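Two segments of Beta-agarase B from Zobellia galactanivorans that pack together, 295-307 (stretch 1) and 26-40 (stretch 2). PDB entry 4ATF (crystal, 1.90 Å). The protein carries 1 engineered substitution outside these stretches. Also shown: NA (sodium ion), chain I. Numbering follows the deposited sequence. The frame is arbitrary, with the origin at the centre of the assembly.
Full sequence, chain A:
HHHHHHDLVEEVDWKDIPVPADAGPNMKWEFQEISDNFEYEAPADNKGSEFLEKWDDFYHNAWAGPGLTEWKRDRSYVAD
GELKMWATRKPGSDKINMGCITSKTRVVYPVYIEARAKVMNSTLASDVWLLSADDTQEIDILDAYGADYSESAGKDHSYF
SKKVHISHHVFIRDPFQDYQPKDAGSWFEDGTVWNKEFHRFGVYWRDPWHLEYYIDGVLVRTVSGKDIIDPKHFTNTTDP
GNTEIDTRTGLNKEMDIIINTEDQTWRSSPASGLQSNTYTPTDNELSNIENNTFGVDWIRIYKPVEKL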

ATOM      1  N   GLY A 295      -3.395  -6.766   9.688  1.00 13.26           N
ATOM      2  CA  GLY A 295      -2.980  -6.133  10.966  1.00 13.20           C
ATOM      3  C   GLY A 295      -1.733  -5.309  10.728  1.00 12.94           C
ATOM      4  O   GLY A 295      -0.802  -5.765  10.016  1.00 13.79           O
ATOM      5  N   VAL A 296      -1.731  -4.098  11.274  1.00 11.75           N
ATOM      6  CA  VAL A 296      -0.575  -3.205  11.182  1.00 12.09           C
ATOM      7  C   VAL A 296      -0.191  -2.867  12.611  1.00 13.19           C
ATOM      8  O   VAL A 296      -0.976  -2.278  13.333  1.00 14.84           O
ATOM      9  CB  VAL A 296      -0.862  -1.901  10.352  1.00 11.48           C
ATOM     10  CG1 VAL A 296       0.326  -0.925  10.411  1.00 12.06           C
ATOM     11  CG2 VAL A 296      -1.139  -2.268   8.910  1.00 10.80           C
ATOM     12  N   ASP A 297       0.993  -3.293  13.048  1.00 13.48           N
ATOM     13  CA  ASP A 297       1.465  -3.012  14.414  1.00 14.17           C
ATOM     14  C   ASP A 297       1.832  -1.514  14.537  1.00 14.62           C
ATOM     15  O   ASP A 297       1.478  -0.852  15.526  1.00 14.57           O
ATOM     16  CB  ASP A 297       2.681  -3.928  14.722  1.00 14.58           C
ATOM     17  CG  ASP A 297       3.191  -3.802  16.164  1.00 16.13           C
ATOM     18  OD1 ASP A 297       2.509  -3.183  17.004  1.00 18.94           O
ATOM     19  OD2 ASP A 297       4.299  -4.323  16.459  1.00 15.55           O
ATOM     20  N   TRP A 298       2.515  -0.972  13.528  1.00 13.50           N
ATOM     21  CA  TRP A 298       2.860   0.473  13.539  1.00 13.60           C
ATOM     22  C   TRP A 298       3.296   0.971  12.179  1.00 13.75           C
ATOM     23  O   TRP A 298       3.605   0.181  11.269  1.00 14.57           O
ATOM     24  CB  TRP A 298       3.939   0.822  14.619  1.00 13.72           C
ATOM     25  CG  TRP A 298       5.190  -0.131  14.744  1.00 13.20           C
ATOM     26  CD1 TRP A 298       5.483  -1.043  15.778  1.00 14.82           C
ATOM     27  CD2 TRP A 298       6.323  -0.169  13.850  1.00 13.68           C
ATOM     28  NE1 TRP A 298       6.753  -1.632  15.546  1.00 16.20           N
ATOM     29  CE2 TRP A 298       7.270  -1.118  14.380  1.00 15.65           C
ATOM     30  CE3 TRP A 298       6.624   0.494  12.647  1.00 12.39           C
ATOM     31  CZ2 TRP A 298       8.503  -1.396  13.736  1.00 15.21           C
ATOM     32  CZ3 TRP A 298       7.835   0.201  11.993  1.00 11.10           C
ATOM     33  CH2 TRP A 298       8.762  -0.738  12.551  1.00 14.86           C
ATOM     34  N   ILE A 299       3.300   2.285  12.039  1.00 13.02           N
ATOM     35  CA  ILE A 299       3.798   2.941  10.868  1.00 11.90           C
ATOM     36  C   ILE A 299       4.613   4.141  11.354  1.00 12.25           C
ATOM     37  O   ILE A 299       4.118   4.966  12.168  1.00 12.81           O
ATOM     38  CB  ILE A 299       2.680   3.297   9.844  1.00 11.05           C
ATOM     39  CG1 ILE A 299       3.328   3.903   8.542  1.00 10.10           C
ATOM     40  CG2 ILE A 299       1.618   4.196  10.488  1.00 13.66           C
ATOM     41  CD1 ILE A 299       2.319   3.945   7.371  1.00 12.74           C
ATOM     42  N   ARG A 300       5.887   4.188  10.950  1.00 11.75           N
ATOM     43  CA  ARG A 300       6.784   5.198  11.476  1.00 12.13           C
ATOM     44  C   ARG A 300       7.326   5.976  10.275  1.00 12.99           C
ATOM     45  O   ARG A 300       7.543   5.410   9.181  1.00 12.62           O
ATOM     46  CB  ARG A 300       7.883   4.553  12.349  1.00 13.29           C
ATOM     47  CG  ARG A 300       8.925   3.661  11.574  1.00 12.15           C
ATOM     48  CD  ARG A 300       9.748   2.885  12.666  1.00 11.53           C
ATOM     49  NE  ARG A 300      10.826   2.118  12.004  1.00 10.63           N
ATOM     50  CZ  ARG A 300      12.132   2.232  12.315  1.00 11.84           C
ATOM     51  NH1 ARG A 300      12.565   3.008  13.335  1.00 12.72           N
ATOM     52  NH2 ARG A 300      13.037   1.493  11.649  1.00 12.45           N
ATOM     53  N   ILE A 301       7.519   7.269  10.487  1.00 12.40           N
ATOM     54  CA  ILE A 301       7.818   8.225   9.441  1.00 12.53           C
ATOM     55  C   ILE A 301       8.977   9.119   9.948  1.00 13.15           C
ATOM     56  O   ILE A 301       8.911   9.652  11.064  1.00 13.32           O
ATOM     57  CB  ILE A 301       6.586   9.141   9.180  1.00 13.48           C
ATOM     58  CG1 ILE A 301       5.397   8.298   8.627  1.00 13.58           C
ATOM     59  CG2 ILE A 301       7.002  10.284   8.260  1.00 13.21           C
ATOM     60  CD1 ILE A 301       3.959   8.741   9.128  1.00 17.06           C
ATOM     61  N   TYR A 302      10.044   9.249   9.149  1.00 13.40           N
ATOM     62  CA  TYR A 302      11.222  10.046   9.556  1.00 13.94           C
ATOM     63  C   TYR A 302      11.625  10.997   8.436  1.00 15.05           C
ATOM     64  O   TYR A 302      11.473  10.677   7.242  1.00 14.89           O
ATOM     65  CB  TYR A 302      12.438   9.140   9.862  1.00 14.14           C
ATOM     66  CG  TYR A 302      12.259   8.256  11.044  1.00 13.39           C
ATOM     67  CD1 TYR A 302      11.509   7.062  10.954  1.00 13.86           C
ATOM     68  CD2 TYR A 302      12.837   8.598  12.267  1.00 14.39           C
ATOM     69  CE1 TYR A 302      11.327   6.254  12.056  1.00 13.70           C
ATOM     70  CE2 TYR A 302      12.665   7.767  13.413  1.00 16.38           C
ATOM     71  CZ  TYR A 302      11.926   6.594  13.268  1.00 16.71           C
ATOM     72  OH  TYR A 302      11.765   5.774  14.378  1.00 18.26           O
ATOM     73  N   LYS A 303      12.155  12.162   8.819  1.00 15.30           N
ATOM     74  CA  LYS A 303      12.697  13.145   7.844  1.00 15.79           C
ATOM     75  C   LYS A 303      14.172  13.342   8.149  1.00 14.80           C
ATOM     76  O   LYS A 303      14.559  13.341   9.324  1.00 16.03           O
ATOM     77  CB  LYS A 303      11.910  14.504   7.959  1.00 15.63           C
ATOM     78  CG  LYS A 303      10.365  14.275   7.487  1.00 17.27           C
ATOM     79  CD  LYS A 303       9.786  15.404   6.595  1.00 21.40           C
ATOM     80  CE  LYS A 303      10.470  15.391   5.345  1.00 21.07           C
ATOM     81  NZ  LYS A 303       9.731  15.708   4.159  1.00 16.61           N
ATOM     82  N   PRO A 304      15.012  13.461   7.119  1.00 15.82           N
ATOM     83  CA  PRO A 304      16.455  13.721   7.388  1.00 16.32           C
ATOM     84  C   PRO A 304      16.688  15.188   7.750  1.00 17.74           C
ATOM     85  O   PRO A 304      16.194  16.081   7.007  1.00 19.03           O
ATOM     86  CB  PRO A 304      17.118  13.383   6.065  1.00 18.25           C
ATOM     87  CG  PRO A 304      16.032  13.578   4.994  1.00 15.97           C
ATOM     88  CD  PRO A 304      14.682  13.377   5.684  1.00 15.23           C
ATOM     89  N   VAL A 305      17.405  15.454   8.857  0.80 16.81           N
ATOM     90  CA  VAL A 305      17.734  16.826   9.288  0.80 17.55           C
ATOM     91  C   VAL A 305      19.234  16.958   9.591  0.80 19.28           C
ATOM     92  O   VAL A 305      19.921  15.953   9.849  0.80 16.89           O
ATOM     93  CB  VAL A 305      16.871  17.270  10.499  0.80 17.64           C
ATOM     94  CG1 VAL A 305      15.339  16.991  10.199  0.80 17.01           C
ATOM     95  CG2 VAL A 305      17.201  16.462  11.699  0.80 17.19           C
ATOM     96  N   GLU A 306      19.750  18.198   9.575  0.80 21.64           N
ATOM     97  CA  GLU A 306      21.136  18.432   9.926  0.80 25.71           C
ATOM     98  C   GLU A 306      21.362  18.078  11.398  0.80 26.55           C
ATOM     99  O   GLU A 306      20.500  18.280  12.241  0.80 27.19           O
ATOM    100  CB  GLU A 306      21.472  19.909   9.678  0.80 26.77           C
ATOM    101  CG  GLU A 306      22.901  20.180   9.348  0.70 30.86           C
ATOM    102  CD  GLU A 306      23.136  21.643   8.990  0.70 34.32           C
ATOM    103  OE1 GLU A 306      22.171  22.332   8.590  0.50 34.83           O
ATOM    104  OE2 GLU A 306      24.276  22.102   9.120  0.50 35.11           O
ATOM    105  N   LYS A 307      22.504  17.510  11.724  0.70 27.96           N
ATOM    106  CA  LYS A 307      22.901  17.393  13.129  0.70 30.24           C
ATOM    107  C   LYS A 307      23.275  18.759  13.773  0.70 30.98           C
ATOM    108  O   LYS A 307      23.561  19.714  13.047  0.70 31.18           O
ATOM    109  CB  LYS A 307      24.059  16.415  13.260  0.70 29.90           C
ATOM    110  CG  LYS A 307      23.685  14.967  12.938  0.70 30.40           C
ATOM    111  CD  LYS A 307      24.903  14.237  12.357  0.70 31.84           C
ATOM    112  CE  LYS A 307      24.835  12.720  12.488  0.70 31.78           C
ATOM    113  NZ  LYS A 307      25.572  12.231  13.706  0.70 28.55           N
TER
HETATM  114 NA    NA I 500       1.197  -1.375  17.793  1.00 14.75          NA
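Stretch 2 (26-40) NMKWEFQEISDNFEY

Stretch 2 runs antiparallel to stretch 1. The axis of its strand, which starts at Met27, makes an angle of 145° with that of strand 295-306, and the two axes approach to 4.3 Å. The register is fixed by CA pairs: Glu306 lies beside Met27 (CA to CA 4.5 Å), Pro304 beside Trp29 (4.6 Å) and Tyr302 beside Phe31 (4.6 Å). These three are non-hydrogen-bonded pairs. Between them fall the wider, hydrogen-bonded pairs, Val305 with Lys28 (CA to CA 5.5 Å) and Lys303 with Glu30 (CA to CA 5.2 Å).

Each wide pair is closed by two backbone bonds. Lys28 N donates to Val305 O and Val305 N to Lys28 O, both at 2.8 Å; Glu30 N reaches Lys303 O at 2.8 Å, and Lys303 N reaches Glu30 O at 3.0 Å. N-H...O angles of 160° to 167° show that these bonds are close to linear, as expected of neighbouring strands in a sheet.

Among residues of stretch 1, Lys307 loses the most surface to stretch 2, 91 Å². Its N donates to Asn26 O at 2.9 Å with an angle of 173°, a further backbone bond following those of Val305 and Lys28. Its CB points toward stretch 2, and the side chain crosses the partner backbone, with CE 3.4 Å from Met27 O and CD 3.6 Å from Asn26 ND2.

Tyr302, with 88 Å² covered, shares one face of the sheet with Pro304, Trp29 and Phe31. Its CB lies 3.7 Å from Trp29 CE3, while its CE2 meets Phe31 CB at 3.7 Å. The Phe31 ring (chi1 t) turns its edge toward the face of the Tyr302 ring in an offset arrangement, with centroids 5.7 Å apart and planes at 68°. Trp29 also takes Pro304 against its indole: CD of Pro304 is 3.6 Å from Trp29 CZ3, and Pro304 CB lies over one face of the ring system. On the other face of the sheet, Val305 CG2 packs on Lys28 CG at 3.8 Å.

Ile301, also with 88 Å² covered, stands where the pairing changes. Its O accepts from Gln32 N at 3.0 Å, but its N donates to a side chain, Ser35 OG, at 2.9 Å and 142°. The type I turn from Gln32 to Ser35 accounts for the change: Ser35 N and Ser35 OG both donate to Gln32 O, at 3.1 and 2.8 Å respectively, bringing the hydroxyl to the strand. With CB pointing toward stretch 2, Ile301 places CD1 3.8 Å from Ile34 CG1 and CG2 3.8 Å from Gln32 CG.

Past the turn the register has shifted by two. A single antiparallel bridge joins Ile299 to Asp36, with Asp36 N to Ile299 O at 2.9 Å and Ile299 N to Asp36 O at 3.0 Å. Phe38 then packs its CE2 3.9 Å from Val296 CG1. Nearby, Asp297 O and Asn37 O, 3.1 Å apart, each bind the sodium ion NA at 2.3 Å.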

ATOM      1  N   ASN A  26      26.517  14.419   7.686  1.00 24.08           N
ATOM      2  CA  ASN A  26      26.100  15.265   8.833  1.00 25.07           C
ATOM      3  C   ASN A  26      24.583  15.384   8.996  1.00 24.12           C
ATOM      4  O   ASN A  26      24.085  16.393   9.498  1.00 23.66           O
ATOM      5  CB  ASN A  26      26.780  16.685   8.856  1.00 26.30           C
ATOM      6  CG  ASN A  26      26.836  17.283  10.282  0.70 30.58           C
ATOM      7  OD1 ASN A  26      26.349  18.384  10.518  0.70 35.25           O
ATOM      8  ND2 ASN A  26      27.409  16.542  11.230  0.70 32.53           N
ATOM      9  N   MET A  27      23.853  14.323   8.627  1.00 22.25           N
ATOM     10  CA  MET A  27      22.394  14.299   8.830  1.00 21.88           C
ATOM     11  C   MET A  27      21.953  13.195   9.767  1.00 21.39           C
ATOM     12  O   MET A  27      22.685  12.217   9.943  1.00 22.14           O
ATOM     13  CB  MET A  27      21.669  14.157   7.493  1.00 21.19           C
ATOM     14  CG  MET A  27      22.142  15.180   6.395  0.70 22.55           C
ATOM     15  SD  MET A  27      21.398  16.762   6.677  0.70 27.09           S
ATOM     16  CE  MET A  27      19.798  16.431   5.955  0.70 24.95           C
ATOM     17  N   LYS A  28      20.762  13.345  10.341  1.00 19.09           N
ATOM     18  CA  LYS A  28      20.173  12.312  11.181  1.00 20.03           C
ATOM     19  C   LYS A  28      18.703  12.150  10.807  1.00 18.47           C
ATOM     20  O   LYS A  28      18.112  13.049  10.163  1.00 17.60           O
ATOM     21  CB  LYS A  28      20.376  12.619  12.681  1.00 19.94           C
ATOM     22  CG  LYS A  28      19.544  13.804  13.185  0.80 24.45           C
ATOM     23  CD  LYS A  28      19.828  14.214  14.683  0.80 32.33           C
ATOM     24  CE  LYS A  28      19.114  15.555  14.978  0.80 34.29           C
ATOM     25  NZ  LYS A  28      19.101  15.901  16.405  0.80 37.13           N
ATOM     26  N   TRP A  29      18.106  11.035  11.201  1.00 19.08           N
ATOM     27  CA  TRP A  29      16.650  10.822  10.963  1.00 17.45           C
ATOM     28  C   TRP A  29      15.840  11.356  12.156  1.00 19.31           C
ATOM     29  O   TRP A  29      16.074  10.957  13.349  1.00 19.84           O
ATOM     30  CB  TRP A  29      16.326   9.326  10.742  1.00 16.19           C
ATOM     31  CG  TRP A  29      16.901   8.785   9.500  1.00 14.81           C
ATOM     32  CD1 TRP A  29      18.072   8.023   9.343  1.00 16.69           C
ATOM     33  CD2 TRP A  29      16.434   9.073   8.187  1.00 13.92           C
ATOM     34  NE1 TRP A  29      18.262   7.736   7.996  1.00 14.97           N
ATOM     35  CE2 TRP A  29      17.285   8.388   7.267  1.00 14.22           C
ATOM     36  CE3 TRP A  29      15.326   9.814   7.697  1.00 12.87           C
ATOM     37  CZ2 TRP A  29      17.080   8.434   5.864  1.00 12.86           C
ATOM     38  CZ3 TRP A  29      15.096   9.851   6.318  1.00 12.12           C
ATOM     39  CH2 TRP A  29      15.979   9.133   5.406  1.00 13.82           C
ATOM     40  N   GLU A  30      14.876  12.227  11.840  1.00 19.51           N
ATOM     41  CA  GLU A  30      14.016  12.862  12.864  1.00 19.86           C
ATOM     42  C   GLU A  30      12.620  12.250  12.813  1.00 19.03           C
ATOM     43  O   GLU A  30      11.939  12.318  11.776  1.00 18.09           O
ATOM     44  CB  GLU A  30      13.919  14.368  12.613  1.00 20.09           C
ATOM     45  CG  GLU A  30      13.056  15.157  13.699  1.00 21.68           C
ATOM     46  CD  GLU A  30      12.757  16.575  13.194  0.70 24.14           C
ATOM     47  OE1 GLU A  30      11.791  16.810  12.384  0.70 24.95           O
ATOM     48  OE2 GLU A  30      13.579  17.422  13.533  0.70 22.32           O
ATOM     49  N   PHE A  31      12.207  11.664  13.934  1.00 19.16           N
ATOM     50  CA  PHE A  31      10.888  10.999  14.085  1.00 18.13           C
ATOM     51  C   PHE A  31       9.766  12.046  13.968  1.00 18.06           C
ATOM     52  O   PHE A  31       9.822  13.116  14.620  1.00 18.21           O
ATOM     53  CB  PHE A  31      10.876  10.328  15.454  1.00 18.49           C
ATOM     54  CG  PHE A  31       9.559   9.639  15.804  1.00 18.90           C
ATOM     55  CD1 PHE A  31       9.245   8.367  15.304  1.00 17.80           C
ATOM     56  CD2 PHE A  31       8.644  10.274  16.639  1.00 19.67           C
ATOM     57  CE1 PHE A  31       8.026   7.726  15.609  1.00 16.15           C
ATOM     58  CE2 PHE A  31       7.355   9.610  16.962  1.00 19.41           C
ATOM     59  CZ  PHE A  31       7.103   8.345  16.449  1.00 17.95           C
ATOM     60  N   GLN A  32       8.776  11.738  13.148  1.00 16.09           N
ATOM     61  CA  GLN A  32       7.622  12.581  12.888  1.00 17.25           C
ATOM     62  C   GLN A  32       6.480  12.119  13.751  1.00 17.57           C
ATOM     63  O   GLN A  32       6.195  10.925  13.860  1.00 17.79           O
ATOM     64  CB  GLN A  32       7.230  12.563  11.379  1.00 17.14           C
ATOM     65  CG  GLN A  32       8.388  13.036  10.434  1.00 16.61           C
ATOM     66  CD  GLN A  32       8.883  14.444  10.750  1.00 19.68           C
ATOM     67  OE1 GLN A  32       8.196  15.392  10.511  1.00 20.63           O
ATOM     68  NE2 GLN A  32      10.128  14.568  11.233  1.00 17.81           N
ATOM     69  N   GLU A  33       5.823  13.086  14.387  1.00 18.60           N
ATOM     70  CA  GLU A  33       4.762  12.801  15.363  1.00 19.72           C
ATOM     71  C   GLU A  33       3.493  12.305  14.687  1.00 18.77           C
ATOM     72  O   GLU A  33       2.630  11.733  15.336  1.00 19.42           O
ATOM     73  CB  GLU A  33       4.496  14.019  16.254  1.00 21.28           C
ATOM     74  CG  GLU A  33       5.638  14.331  17.275  0.70 24.14           C
ATOM     75  CD  GLU A  33       5.848  13.242  18.319  0.70 26.44           C
ATOM     76  OE1 GLU A  33       4.901  12.485  18.635  0.50 26.26           O
ATOM     77  OE2 GLU A  33       6.990  13.125  18.809  0.50 28.34           O
ATOM     78  N   ILE A  34       3.402  12.429  13.377  1.00 17.99           N
ATOM     79  CA  ILE A  34       2.301  11.728  12.668  1.00 17.12           C
ATOM     80  C   ILE A  34       2.416  10.178  12.579  1.00 16.66           C
ATOM     81  O   ILE A  34       1.448   9.492  12.196  1.00 16.98           O
ATOM     82  CB  ILE A  34       2.072  12.340  11.293  1.00 18.34           C
ATOM     83  CG1 ILE A  34       3.372  12.245  10.456  1.00 18.83           C
ATOM     84  CG2 ILE A  34       1.546  13.847  11.483  1.00 19.96           C
ATOM     85  CD1 ILE A  34       3.138  12.480   8.937  1.00 23.91           C
ATOM     86  N   SER A  35       3.553   9.621  12.988  1.00 14.82           N
ATOM     87  CA  SER A  35       3.707   8.167  13.097  1.00 14.67           C
ATOM     88  C   SER A  35       2.642   7.646  14.069  1.00 14.86           C
ATOM     89  O   SER A  35       2.179   8.389  14.944  1.00 15.39           O
ATOM     90  CB  SER A  35       5.092   7.850  13.680  1.00 14.10           C
ATOM     91  OG  SER A  35       6.124   8.351  12.811  1.00 12.06           O
ATOM     92  N   ASP A  36       2.301   6.378  13.994  1.00 14.36           N
ATOM     93  CA  ASP A  36       1.312   5.863  14.924  1.00 15.15           C
ATOM     94  C   ASP A  36       1.674   4.391  15.255  1.00 15.65           C
ATOM     95  O   ASP A  36       1.933   3.591  14.345  1.00 14.31           O
ATOM     96  CB  ASP A  36      -0.110   5.945  14.286  1.00 14.66           C
ATOM     97  CG  ASP A  36      -1.268   5.792  15.325  1.00 16.98           C
ATOM     98  OD1 ASP A  36      -1.052   5.363  16.492  1.00 16.24           O
ATOM     99  OD2 ASP A  36      -2.423   6.088  14.946  1.00 17.09           O
ATOM    100  N   ASN A  37       1.703   4.071  16.547  1.00 15.85           N
ATOM    101  CA  ASN A  37       1.889   2.666  16.986  1.00 16.54           C
ATOM    102  C   ASN A  37       0.605   1.978  17.455  1.00 16.61           C
ATOM    103  O   ASN A  37       0.647   0.823  17.950  1.00 16.58           O
ATOM    104  CB  ASN A  37       3.048   2.479  17.982  1.00 17.14           C
ATOM    105  CG  ASN A  37       2.785   3.115  19.326  1.00 19.88           C
ATOM    106  OD1 ASN A  37       1.967   4.000  19.450  1.00 22.32           O
ATOM    107  ND2 ASN A  37       3.495   2.652  20.351  1.00 23.06           N
ATOM    108  N   PHE A  38      -0.549   2.645  17.252  1.00 16.46           N
ATOM    109  CA  PHE A  38      -1.875   2.001  17.408  1.00 16.46           C
ATOM    110  C   PHE A  38      -2.035   1.326  18.780  1.00 19.01           C
ATOM    111  O   PHE A  38      -2.569   0.180  18.857  1.00 19.25           O
ATOM    112  CB  PHE A  38      -2.133   0.977  16.247  1.00 15.32           C
ATOM    113  CG  PHE A  38      -2.099   1.623  14.877  1.00 15.15           C
ATOM    114  CD1 PHE A  38      -3.037   2.630  14.539  1.00 13.63           C
ATOM    115  CD2 PHE A  38      -1.091   1.294  13.941  1.00 13.86           C
ATOM    116  CE1 PHE A  38      -2.989   3.228  13.306  1.00 13.65           C
ATOM    117  CE2 PHE A  38      -1.056   1.879  12.724  1.00 12.58           C
ATOM    118  CZ  PHE A  38      -1.981   2.847  12.392  1.00 14.32           C
ATOM    119  N   GLU A  39      -1.622   2.018  19.858  1.00 20.25           N
ATOM    120  CA  GLU A  39      -1.727   1.414  21.186  1.00 23.92           C
ATOM    121  C   GLU A  39      -3.055   1.765  21.916  1.00 25.46           C
ATOM    122  O   GLU A  39      -3.299   1.289  23.011  1.00 27.94           O
ATOM    123  CB  GLU A  39      -0.443   1.566  22.036  0.70 23.35           C
ATOM    124  CG  GLU A  39       0.776   0.836  21.424  0.70 26.20           C
ATOM    125  CD  GLU A  39       0.757  -0.717  21.562  0.70 31.61           C
ATOM    126  OE1 GLU A  39       0.229  -1.234  22.564  0.70 32.88           O
ATOM    127  OE2 GLU A  39       1.272  -1.433  20.658  0.70 32.52           O
ATOM    128  N   TYR A  40      -3.957   2.494  21.265  1.00 25.20           N
ATOM    129  CA  TYR A  40      -5.228   2.921  21.890  1.00 24.03           C
ATOM    130  C   TYR A  40      -6.315   2.014  21.362  1.00 24.52           C
ATOM    131  O   TYR A  40      -6.086   1.321  20.355  1.00 23.97           O
ATOM    132  CB  TYR A  40      -5.530   4.380  21.470  1.00 22.69           C
ATOM    133  CG  TYR A  40      -5.333   4.629  19.992  1.00 19.97           C
ATOM    134  CD1 TYR A  40      -4.091   5.029  19.494  1.00 20.81           C
ATOM    135  CD2 TYR A  40      -6.389   4.441  19.075  1.00 16.98           C
ATOM    136  CE1 TYR A  40      -3.905   5.292  18.084  1.00 18.98           C
ATOM    137  CE2 TYR A  40      -6.213   4.650  17.681  1.00 19.57           C
ATOM    138  CZ  TYR A  40      -4.952   5.064  17.196  1.00 18.11           C
ATOM    139  OH  TYR A  40      -4.785   5.300  15.843  1.00 16.05           O
TER
HETATM  140  O   HOH W   1       2.921  -1.254  19.452  1.00 29.91           O